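Local structure of multifunctional non-homologous end joining DNA repair protein LigD (Mycobacterium tuberculosis, 2IRU) at residues E41-H46 and T100-I105; A82-R87 and T91-I96; F120-E123 and E128-P131. The protein probably repairs DNA double-strand breaks together with Ku, processing, filling and sealing the ends, with the present chain forming its primase-like polymerase domain. All coordinates share one frame; numbering follows the deposited sequence.

Contact 1. Residues E41-H46 and T100-I105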
ATOM      1  N   GLU A  41      15.004   3.221  -0.780  1.00  8.17           N
ATOM      2  CA  GLU A  41      15.589   2.172  -1.620  1.00 10.94           C
ATOM      3  C   GLU A  41      14.641   0.993  -1.717  1.00 10.12           C
ATOM      4  O   GLU A  41      14.432   0.465  -2.821  1.00 11.56           O
ATOM      5  CB  GLU A  41      16.929   1.709  -1.070  1.00 10.99           C
ATOM      6  CG  GLU A  41      17.685   0.705  -1.992  1.00 14.79           C
ATOM      7  CD  GLU A  41      18.893   0.031  -1.305  1.00 15.54           C
ATOM      8  OE1 GLU A  41      19.316   0.499  -0.211  1.00 22.90           O
ATOM      9  OE2 GLU A  41      19.441  -0.947  -1.881  1.00 20.54           O
ATOM     10  N   VAL A  42      14.094   0.577  -0.572  1.00  8.22           N
ATOM     11  CA  VAL A  42      13.202  -0.601  -0.547  1.00  8.44           C
ATOM     12  C   VAL A  42      11.771  -0.260  -0.951  1.00  8.00           C
ATOM     13  O   VAL A  42      11.054  -1.143  -1.499  1.00  9.41           O
ATOM     14  CB  VAL A  42      13.229  -1.343   0.828  1.00  8.51           C
ATOM     15  CG1 VAL A  42      14.638  -1.826   1.137  1.00  8.01           C
ATOM     16  CG2 VAL A  42      12.658  -0.470   1.986  1.00  7.51           C
ATOM     17  N   MET A  43      11.355   0.985  -0.697  1.00  6.92           N
ATOM     18  CA  MET A  43       9.986   1.399  -1.011  1.00  6.79           C
ATOM     19  C   MET A  43       9.744   1.647  -2.509  1.00  6.12           C
ATOM     20  O   MET A  43       8.669   1.337  -3.042  1.00  6.98           O
ATOM     21  CB  MET A  43       9.576   2.662  -0.213  1.00  6.61           C
ATOM     22  CG  MET A  43       8.097   2.963  -0.312  1.00  7.73           C
ATOM     23  SD  MET A  43       7.643   4.364   0.707  1.00  8.38           S
ATOM     24  CE  MET A  43       5.863   4.451   0.396  1.00  8.56           C
ATOM     25  N   LEU A  44      10.734   2.204  -3.189  1.00  6.06           N
ATOM     26  CA  LEU A  44      10.497   2.723  -4.548  1.00  5.85           C
ATOM     27  C   LEU A  44      10.035   1.653  -5.557  1.00  6.25           C
ATOM     28  O   LEU A  44       9.117   1.914  -6.369  1.00  6.49           O
ATOM     29  CB  LEU A  44      11.690   3.505  -5.051  1.00  6.90           C
ATOM     30  CG  LEU A  44      11.812   4.872  -4.382  1.00  6.31           C
ATOM     31  CD1 LEU A  44      13.169   5.388  -4.823  1.00 13.19           C
ATOM     32  CD2 LEU A  44      10.701   5.811  -4.775  1.00  8.38           C
ATOM     33  N   GLY A  45      10.577   0.432  -5.442  1.00  5.88           N
ATOM     34  CA  GLY A  45      10.311  -0.630  -6.424  1.00  6.78           C
ATOM     35  C   GLY A  45       8.829  -0.993  -6.433  1.00  6.80           C
ATOM     36  O   GLY A  45       8.290  -1.457  -7.441  1.00  8.10           O
ATOM     37  N   HIS A  46       8.172  -0.792  -5.298  1.00  6.03           N
ATOM     38  CA  HIS A  46       6.754  -1.195  -5.161  1.00  6.41           C
ATOM     39  C   HIS A  46       5.719  -0.118  -5.476  1.00  7.07           C
ATOM     40  O   HIS A  46       4.495  -0.411  -5.527  1.00  6.96           O
ATOM     41  CB  HIS A  46       6.508  -1.832  -3.783  1.00  7.78           C
ATOM     42  CG  HIS A  46       7.627  -2.731  -3.369  1.00  7.20           C
ATOM     43  ND1 HIS A  46       7.896  -3.925  -4.008  1.00  7.93           N
ATOM     44  CD2 HIS A  46       8.583  -2.577  -2.429  1.00  9.50           C
ATOM     45  CE1 HIS A  46       8.971  -4.470  -3.460  1.00  8.23           C
ATOM     46  NE2 HIS A  46       9.410  -3.664  -2.506  1.00  8.49           N
ATOM     47  N   THR A 100      14.125  11.668  -3.946  1.00  7.50           N
ATOM     48  CA  THR A 100      13.710  13.055  -3.782  1.00  7.49           C
ATOM     49  C   THR A 100      12.183  13.207  -3.883  1.00  7.22           C
ATOM     50  O   THR A 100      11.595  14.060  -3.203  1.00  7.36           O
ATOM     51  CB  THR A 100      14.450  13.998  -4.734  1.00  8.25           C
ATOM     52  OG1 THR A 100      15.863  13.789  -4.587  1.00  9.98           O
ATOM     53  CG2 THR A 100      14.170  15.417  -4.351  1.00  9.49           C
ATOM     54  N   GLY A 101      11.534  12.333  -4.662  1.00  7.38           N
ATOM     55  CA  GLY A 101      10.090  12.302  -4.719  1.00  7.47           C
ATOM     56  C   GLY A 101       9.504  11.978  -3.349  1.00  7.20           C
ATOM     57  O   GLY A 101       8.513  12.555  -2.913  1.00  7.25           O
ATOM     58  N   LEU A 102      10.116  11.004  -2.664  1.00  5.80           N
ATOM     59  CA  LEU A 102       9.651  10.670  -1.311  1.00  6.53           C
ATOM     60  C   LEU A 102       9.962  11.803  -0.316  1.00  7.47           C
ATOM     61  O   LEU A 102       9.207  12.007   0.629  1.00  7.21           O
ATOM     62  CB  LEU A 102      10.243   9.348  -0.835  1.00  6.81           C
ATOM     63  CG  LEU A 102       9.606   8.127  -1.482  1.00  8.76           C
ATOM     64  CD1 LEU A 102      10.429   6.877  -1.276  1.00 10.54           C
ATOM     65  CD2 LEU A 102       8.165   7.906  -1.009  1.00  6.40           C
ATOM     66  N   ALA A 103      11.072  12.505  -0.527  1.00  7.33           N
ATOM     67  CA  ALA A 103      11.317  13.738   0.248  1.00  6.87           C
ATOM     68  C   ALA A 103      10.161  14.756   0.068  1.00  6.71           C
ATOM     69  O   ALA A 103       9.737  15.424   1.026  1.00  6.11           O
ATOM     70  CB  ALA A 103      12.658  14.334  -0.100  1.00  6.88           C
ATOM     71  N   TRP A 104       9.662  14.887  -1.171  1.00  6.02           N
ATOM     72  CA  TRP A 104       8.498  15.761  -1.461  1.00  6.54           C
ATOM     73  C   TRP A 104       7.256  15.228  -0.723  1.00  7.02           C
ATOM     74  O   TRP A 104       6.534  15.981  -0.073  1.00  6.02           O
ATOM     75  CB  TRP A 104       8.243  15.804  -2.987  1.00  6.89           C
ATOM     76  CG  TRP A 104       7.032  16.576  -3.339  1.00  6.73           C
ATOM     77  CD1 TRP A 104       6.849  17.939  -3.219  1.00  8.94           C
ATOM     78  CD2 TRP A 104       5.775  16.033  -3.754  1.00  9.34           C
ATOM     79  NE1 TRP A 104       5.569  18.272  -3.608  1.00  8.54           N
ATOM     80  CE2 TRP A 104       4.894  17.126  -3.953  1.00  9.08           C
ATOM     81  CE3 TRP A 104       5.323  14.727  -4.042  1.00  9.40           C
ATOM     82  CZ2 TRP A 104       3.565  16.943  -4.391  1.00  8.80           C
ATOM     83  CZ3 TRP A 104       4.031  14.533  -4.473  1.00  9.35           C
ATOM     84  CH2 TRP A 104       3.154  15.645  -4.667  1.00  9.94           C
ATOM     85  N   ILE A 105       7.044  13.913  -0.750  1.00  6.74           N
ATOM     86  CA  ILE A 105       5.942  13.307  -0.008  1.00  7.39           C
ATOM     87  C   ILE A 105       6.021  13.723   1.493  1.00  6.80           C
ATOM     88  O   ILE A 105       5.028  14.159   2.083  1.00  8.20           O
ATOM     89  CB  ILE A 105       6.002  11.794  -0.169  1.00  7.62           C
ATOM     90  CG1 ILE A 105       5.479  11.404  -1.575  1.00  8.88           C
ATOM     91  CG2 ILE A 105       5.241  11.080   0.968  1.00  7.64           C
ATOM     92  CD1 ILE A 105       3.991  11.705  -1.802  1.00  9.37           C
TER
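Leu102 of helix 99-107 reaches across to Met43 and Leu44 of helix 29-47, and these three side chains make the whole contact. The bond from CA to CB of Leu102 is directed at the other helix, but CB itself stops short of it. CG is turned opposite its own carbonyl carbon (chi1 -75°), which carries the fork out across the gap, and it grazes Leu44 CD2 at 4.2 Å. The two methyl branches then part company. CD1 packs on Leu44, lying 3.7 Å from Leu44 CD2 and 3.9 Å from Leu44 CG, and the two leucine side chains run antiparallel alongside one another. The other branch goes to Met43 instead, Leu102 CD2 meeting Met43 SD at 4.0 Å.

Met43 arrives as a fully extended rod (chi1 -169°, chi2 176°), so it is the sulfur, well beyond CB, that touches Leu102, the two side chains crossing at a slant. The backbones stay apart, with Leu44 CA and Leu102 CA, the nearest such pair, 8.6 Å from each other. Leu102 also touches Ala40 and Met43 touches Tyr36, both on helix 29-47. The Met43 side chain lies about 9 Å from that of His114, near, but not part of, the site where His114 probably binds the polymerase substrate.

With methyl groups and a thioether as the touching atoms, and only 133 Å² buried on both sides together, the helices are joined here by dispersion and shape rather than by directional bonds.

Contact 2. Residues A82-R87 and T91-I96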
ATOM      1  N   ALA A  82       1.500  11.051 -14.912  1.00  6.58           N
ATOM      2  CA  ALA A  82       0.781  10.439 -16.005  1.00  6.28           C
ATOM      3  C   ALA A  82      -0.715  10.497 -15.758  1.00  7.34           C
ATOM      4  O   ALA A  82      -1.146  10.660 -14.624  1.00  6.98           O
ATOM      5  CB  ALA A  82       1.264   9.019 -16.252  1.00  7.31           C
ATOM      6  N   THR A  83      -1.497  10.351 -16.837  1.00  8.69           N
ATOM      7  CA  THR A  83      -2.914  10.662 -16.797  1.00  9.80           C
ATOM      8  C   THR A  83      -3.772   9.387 -16.870  1.00 10.89           C
ATOM      9  O   THR A  83      -3.472   8.468 -17.662  1.00 11.46           O
ATOM     10  CB  THR A  83      -3.257  11.621 -17.962  1.00 10.86           C
ATOM     11  OG1 THR A  83      -2.381  12.756 -17.900  1.00 11.76           O
ATOM     12  CG2 THR A  83      -4.685  12.083 -17.898  1.00 10.71           C
ATOM     13  N   VAL A  84      -4.806   9.337 -16.038  1.00 11.69           N
ATOM     14  CA  VAL A  84      -5.825   8.269 -16.105  1.00 14.00           C
ATOM     15  C   VAL A  84      -7.167   8.873 -16.504  1.00 15.38           C
ATOM     16  O   VAL A  84      -7.588   9.899 -15.955  1.00 14.25           O
ATOM     17  CB  VAL A  84      -5.976   7.553 -14.748  1.00 14.84           C
ATOM     18  CG1 VAL A  84      -6.758   6.235 -14.934  1.00 15.37           C
ATOM     19  CG2 VAL A  84      -4.609   7.311 -14.121  1.00 15.26           C
ATOM     20  N   ALA A  85      -7.850   8.241 -17.461  1.00 17.26           N
ATOM     21  CA  ALA A  85      -9.121   8.772 -17.947  1.00 20.71           C
ATOM     22  C   ALA A  85     -10.279   8.001 -17.336  1.00 22.55           C
ATOM     23  O   ALA A  85     -10.647   6.940 -17.833  1.00 23.63           O
ATOM     24  CB  ALA A  85      -9.183   8.731 -19.479  1.00 20.25           C
ATOM     25  N   HIS A  86     -10.832   8.532 -16.249  1.00 24.96           N
ATOM     26  CA  HIS A  86     -11.934   7.892 -15.521  1.00 27.19           C
ATOM     27  C   HIS A  86     -13.299   8.329 -16.064  1.00 28.07           C
ATOM     28  O   HIS A  86     -13.370   9.120 -16.998  1.00 28.43           O
ATOM     29  CB  HIS A  86     -11.828   8.178 -14.020  1.00 27.55           C
ATOM     30  CG  HIS A  86     -11.764   9.637 -13.679  1.00 29.11           C
ATOM     31  ND1 HIS A  86     -12.867  10.356 -13.269  1.00 30.60           N
ATOM     32  CD2 HIS A  86     -10.726  10.508 -13.681  1.00 29.14           C
ATOM     33  CE1 HIS A  86     -12.510  11.606 -13.028  1.00 31.72           C
ATOM     34  NE2 HIS A  86     -11.215  11.724 -13.269  1.00 30.28           N
ATOM     35  N   ARG A  87     -14.375   7.819 -15.457  1.00 29.53           N
ATOM     36  CA  ARG A  87     -15.755   8.084 -15.902  1.00 30.48           C
ATOM     37  C   ARG A  87     -16.173   9.567 -15.879  1.00 30.60           C
ATOM     38  O   ARG A  87     -16.863  10.024 -16.798  1.00 31.13           O
ATOM     39  CB  ARG A  87     -16.746   7.207 -15.114  1.00 31.02           C
ATOM     40  CG  ARG A  87     -18.208   7.222 -15.599  1.00 32.22           C
ATOM     41  CD  ARG A  87     -19.116   8.041 -14.668  1.00 35.06           C
ATOM     42  NE  ARG A  87     -19.431   9.370 -15.202  1.00 37.03           N
ATOM     43  CZ  ARG A  87     -19.726  10.445 -14.465  1.00 37.92           C
ATOM     44  NH1 ARG A  87     -19.735  10.381 -13.134  1.00 37.70           N
ATOM     45  NH2 ARG A  87     -20.003  11.599 -15.067  1.00 38.25           N
ATOM     46  N   THR A  91      -7.548  12.439 -14.721  1.00 12.42           N
ATOM     47  CA  THR A  91      -6.736  12.844 -13.545  1.00 10.23           C
ATOM     48  C   THR A  91      -5.281  12.598 -13.845  1.00  9.10           C
ATOM     49  O   THR A  91      -4.928  11.524 -14.312  1.00  8.91           O
ATOM     50  CB  THR A  91      -7.108  12.020 -12.304  1.00 10.46           C
ATOM     51  OG1 THR A  91      -8.497  12.226 -11.997  1.00 13.17           O
ATOM     52  CG2 THR A  91      -6.246  12.432 -11.088  1.00 10.44           C
ATOM     53  N   THR A  92      -4.440  13.593 -13.607  1.00  6.95           N
ATOM     54  CA  THR A  92      -3.017  13.418 -13.825  1.00  6.24           C
ATOM     55  C   THR A  92      -2.347  13.258 -12.458  1.00  6.27           C
ATOM     56  O   THR A  92      -2.439  14.137 -11.624  1.00  5.92           O
ATOM     57  CB  THR A  92      -2.415  14.637 -14.573  1.00  7.11           C
ATOM     58  OG1 THR A  92      -3.035  14.753 -15.867  1.00  6.56           O
ATOM     59  CG2 THR A  92      -0.913  14.453 -14.706  1.00  7.67           C
ATOM     60  N   TYR A  93      -1.738  12.108 -12.213  1.00  4.75           N
ATOM     61  CA  TYR A  93      -1.123  11.793 -10.921  1.00  6.36           C
ATOM     62  C   TYR A  93       0.391  11.915 -10.939  1.00  5.04           C
ATOM     63  O   TYR A  93       0.979  11.701 -11.993  1.00  6.45           O
ATOM     64  CB  TYR A  93      -1.378  10.326 -10.586  1.00  5.83           C
ATOM     65  CG  TYR A  93      -2.784   9.925 -10.255  1.00  5.60           C
ATOM     66  CD1 TYR A  93      -3.156   9.754  -8.914  1.00  7.29           C
ATOM     67  CD2 TYR A  93      -3.707   9.632 -11.278  1.00  7.56           C
ATOM     68  CE1 TYR A  93      -4.439   9.304  -8.589  1.00  7.52           C
ATOM     69  CE2 TYR A  93      -4.995   9.201 -10.956  1.00  8.89           C
ATOM     70  CZ  TYR A  93      -5.337   9.048  -9.611  1.00  8.93           C
ATOM     71  OH  TYR A  93      -6.607   8.596  -9.293  1.00 10.84           O
ATOM     72  N   PRO A  94       1.033  12.142  -9.751  1.00  5.59           N
ATOM     73  CA  PRO A  94       2.495  12.024  -9.692  1.00  5.96           C
ATOM     74  C   PRO A  94       2.821  10.530  -9.700  1.00  6.33           C
ATOM     75  O   PRO A  94       1.996   9.722  -9.296  1.00  7.15           O
ATOM     76  CB  PRO A  94       2.859  12.598  -8.314  1.00  4.41           C
ATOM     77  CG  PRO A  94       1.588  12.433  -7.465  1.00  4.22           C
ATOM     78  CD  PRO A  94       0.412  12.378  -8.430  1.00  5.40           C
ATOM     79  N   ILE A  95       3.980  10.179 -10.207  1.00  6.53           N
ATOM     80  CA  ILE A  95       4.532   8.820 -10.052  1.00  7.59           C
ATOM     81  C   ILE A  95       5.802   9.063  -9.223  1.00  8.49           C
ATOM     82  O   ILE A  95       6.662   9.816  -9.627  1.00  9.26           O
ATOM     83  CB  ILE A  95       4.890   8.205 -11.422  1.00  8.15           C
ATOM     84  CG1 ILE A  95       3.635   8.025 -12.300  1.00  5.85           C
ATOM     85  CG2 ILE A  95       5.712   6.874 -11.227  1.00  9.47           C
ATOM     86  CD1 ILE A  95       3.979   7.830 -13.746  1.00  6.86           C
ATOM     87  N   ILE A  96       5.895   8.421  -8.069  1.00  7.88           N
ATOM     88  CA  ILE A  96       7.052   8.618  -7.194  1.00  8.61           C
ATOM     89  C   ILE A  96       8.047   7.537  -7.545  1.00  8.70           C
ATOM     90  O   ILE A  96       7.730   6.352  -7.437  1.00  8.46           O
ATOM     91  CB  ILE A  96       6.616   8.532  -5.715  1.00  7.94           C
ATOM     92  CG1 ILE A  96       5.522   9.598  -5.431  1.00  7.94           C
ATOM     93  CG2 ILE A  96       7.816   8.630  -4.799  1.00  7.93           C
ATOM     94  CD1 ILE A  96       5.933  11.061  -5.634  1.00  9.20           C
TER
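Thr83 and Thr92 both set OG1 opposite their own carbonyl carbon (chi1 -54° and -62°), and on one face of the ribbon this brings Thr83 OG1 to 2.9 Å from Thr92 OG1 in a hydroxyl-hydroxyl hydrogen bond. On the other face, Val84 is rotated to place CG2 opposite its carbonyl carbon, and this branch meets the Tyr93 ring at a slant, 3.7 Å from CE2. Thr91 CG2 lies over one face of the same ring, displaced toward its rim.

The segments are the arms of a beta hairpin, strands 80-84 and 91-95. Within it, segments 82-84 and 91-95 run at 138° to each other: antiparallel with a marked twist. Its register is fixed by two hydrogen-bonded pairs flanking the non-hydrogen-bonded pair of threonines. In the first, Ala82 N gives to Tyr93 O at 3.0 Å and Tyr93 N to Ala82 O at 2.9 Å. In the second, Val84 N reaches Thr91 O at 2.8 Å, and Thr91 N reaches Val84 O, also at 2.8 Å.

Beyond the paired residues, His86 NE2 comes to 3.0 Å from Thr91 OG1; residues 86-91 are assigned by similarity to DNA binding, so this end of the hairpin probably faces target DNA. Thr92 N is taken up outside the hairpin by Gln70 OE1. Toward the interior, Ala82 CB packs against Ile95 CD1 at 3.9 Å, and Phe120 of strand 118-122 rests on Ala82, Val84 and Ile95.

Contact 3. Residues F120-E123 and E128-P131; sequences FVAE and ELNP
A beta hairpin of strands 118-122 and 129-143 is joined near its turn by pairing between Phe120-Glu123 and Glu128-Pro131. Val121 and Asn130 form the hydrogen-bonded pair: Val121 N gives to Asn130 O at 2.9 Å, and Asn130 N to Val121 O at 3.1 Å, almost straight (173° at the hydrogen). Two residues nearer the turn, past the non-hydrogen-bonded pair Ala122-Leu129, Glu123 N donates to Glu128 O at 2.9 Å.

The Glu123 and Glu128 side chains then run side by side, their carboxylate planes 30° apart, with Glu123 OE1 only 2.8 Å from Glu128 OE2. Two charged groups so close would be expected to repel, which could raise the proton affinity of one of them. Asn130 ND2 lies 3.1 Å from Glu123 OE1, and Glu128 OE2 has a hydrogen-bond partner close by in the chain.

Apolar groups meet at the other end, where Phe120 CB touches Leu129 CB at 4.1 Å and Phe120 CE1 lies 4.2 Å from Pro131 CD.

Away from the turn, the hairpin packs on strand 80-84 through Leu129 (on Ala82) and Pro131 (on Val84). It forms part of the large mixed sheet, whose strand 129-143 also bears Asp140 and Asp142, probable manganese ligands.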
ATOM      1  N   PHE A 120       1.525   2.209 -15.143  1.00  8.63           N
ATOM      2  CA  PHE A 120       1.586   2.853 -16.464  1.00  8.32           C
ATOM      3  C   PHE A 120       2.565   2.144 -17.396  1.00  9.87           C
ATOM      4  O   PHE A 120       3.622   1.631 -16.966  1.00 10.39           O
ATOM      5  CB  PHE A 120       2.008   4.307 -16.307  1.00  8.53           C
ATOM      6  CG  PHE A 120       0.968   5.162 -15.675  1.00  6.96           C
ATOM      7  CD1 PHE A 120      -0.136   5.593 -16.399  1.00  8.46           C
ATOM      8  CD2 PHE A 120       1.113   5.560 -14.351  1.00  7.36           C
ATOM      9  CE1 PHE A 120      -1.113   6.385 -15.805  1.00  9.88           C
ATOM     10  CE2 PHE A 120       0.135   6.377 -13.739  1.00  9.58           C
ATOM     11  CZ  PHE A 120      -0.953   6.787 -14.441  1.00  7.60           C
ATOM     12  N   VAL A 121       2.218   2.128 -18.679  1.00 10.29           N
ATOM     13  CA  VAL A 121       3.106   1.551 -19.672  1.00 11.30           C
ATOM     14  C   VAL A 121       3.248   2.542 -20.810  1.00 12.25           C
ATOM     15  O   VAL A 121       2.262   3.164 -21.209  1.00 11.51           O
ATOM     16  CB  VAL A 121       2.626   0.172 -20.215  1.00 11.46           C
ATOM     17  CG1 VAL A 121       2.541  -0.861 -19.105  1.00  9.37           C
ATOM     18  CG2 VAL A 121       1.302   0.284 -20.973  1.00 13.93           C
ATOM     19  N   ALA A 122       4.480   2.683 -21.286  1.00 13.97           N
ATOM     20  CA  ALA A 122       4.798   3.549 -22.425  1.00 15.52           C
ATOM     21  C   ALA A 122       4.257   2.961 -23.724  1.00 17.69           C
ATOM     22  O   ALA A 122       4.626   1.846 -24.123  1.00 17.14           O
ATOM     23  CB  ALA A 122       6.303   3.778 -22.519  1.00 15.83           C
ATOM     24  N   GLU A 123       3.358   3.701 -24.370  1.00 19.75           N
ATOM     25  CA  GLU A 123       2.693   3.210 -25.582  1.00 22.33           C
ATOM     26  C   GLU A 123       3.721   3.116 -26.706  1.00 22.93           C
ATOM     27  O   GLU A 123       4.465   4.068 -26.919  1.00 22.65           O
ATOM     28  CB  GLU A 123       1.529   4.127 -25.978  1.00 22.57           C
ATOM     29  CG  GLU A 123       0.232   3.394 -26.356  1.00 23.48           C
ATOM     30  CD  GLU A 123      -0.716   4.261 -27.185  1.00 23.80           C
ATOM     31  OE1 GLU A 123      -0.905   5.456 -26.846  1.00 26.04           O
ATOM     32  OE2 GLU A 123      -1.273   3.755 -28.184  1.00 25.80           O
ATOM     33  N   GLU A 128       3.830   7.723 -24.797  1.00 22.59           N
ATOM     34  CA  GLU A 128       2.881   8.289 -23.831  1.00 21.81           C
ATOM     35  C   GLU A 128       2.472   7.215 -22.826  1.00 19.46           C
ATOM     36  O   GLU A 128       2.260   6.069 -23.206  1.00 19.07           O
ATOM     37  CB  GLU A 128       1.635   8.843 -24.528  1.00 21.38           C
ATOM     38  CG  GLU A 128       0.813   7.820 -25.330  1.00 23.57           C
ATOM     39  CD  GLU A 128      -0.194   8.483 -26.254  1.00 24.56           C
ATOM     40  OE1 GLU A 128      -0.913   9.399 -25.785  1.00 29.36           O
ATOM     41  OE2 GLU A 128      -0.258   8.109 -27.455  1.00 28.25           O
ATOM     42  N   LEU A 129       2.370   7.606 -21.557  1.00 18.05           N
ATOM     43  CA  LEU A 129       2.040   6.667 -20.471  1.00 16.48           C
ATOM     44  C   LEU A 129       0.527   6.445 -20.322  1.00 15.56           C
ATOM     45  O   LEU A 129      -0.230   7.386 -20.118  1.00 15.83           O
ATOM     46  CB  LEU A 129       2.664   7.139 -19.145  1.00 16.60           C
ATOM     47  CG  LEU A 129       4.192   7.296 -19.045  1.00 16.96           C
ATOM     48  CD1 LEU A 129       4.581   8.203 -17.875  1.00 18.64           C
ATOM     49  CD2 LEU A 129       4.917   5.962 -18.926  1.00 17.26           C
ATOM     50  N   ASN A 130       0.092   5.192 -20.445  1.00 13.77           N
ATOM     51  CA  ASN A 130      -1.316   4.817 -20.271  1.00 13.34           C
ATOM     52  C   ASN A 130      -1.429   3.674 -19.272  1.00 11.48           C
ATOM     53  O   ASN A 130      -0.490   2.894 -19.155  1.00  9.87           O
ATOM     54  CB  ASN A 130      -1.928   4.364 -21.607  1.00 13.56           C
ATOM     55  CG  ASN A 130      -2.077   5.493 -22.596  1.00 17.03           C
ATOM     56  OD1 ASN A 130      -2.560   6.577 -22.258  1.00 21.08           O
ATOM     57  ND2 ASN A 130      -1.647   5.255 -23.838  1.00 19.81           N
ATOM     58  N   PRO A 131      -2.558   3.578 -18.528  1.00 11.44           N
ATOM     59  CA  PRO A 131      -2.661   2.456 -17.586  1.00 11.49           C
ATOM     60  C   PRO A 131      -2.463   1.135 -18.308  1.00 11.17           C
ATOM     61  O   PRO A 131      -2.976   0.962 -19.420  1.00 11.35           O
ATOM     62  CB  PRO A 131      -4.093   2.570 -17.033  1.00 12.30           C
ATOM     63  CG  PRO A 131      -4.404   4.059 -17.137  1.00 12.70           C
ATOM     64  CD  PRO A 131      -3.734   4.473 -18.456  1.00 10.79           C
TER

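Contact 1 is buried helix packing between parts of the chain far apart in sequence, whereas contacts 2 and 3 are local hairpins, partly buried and largely exposed respectively. Their chemistry follows: apolar side chains alone in contact 1, backbone ladders in the other two, with paired hydroxyls in contact 2 and crowded carboxylates in contact 3. Ile96, at the end of contact 2, links it to contact 1, its CG2 lying 3.8 Å from Leu102 CG. Contact 3 meets contact 2 along the backbone as well, Phe120 CE1 lying 3.7 Å from Thr83 O. Contacts 1 and 3 do not touch, their nearest atoms being about 10 Å apart, so contact 2 bridges them.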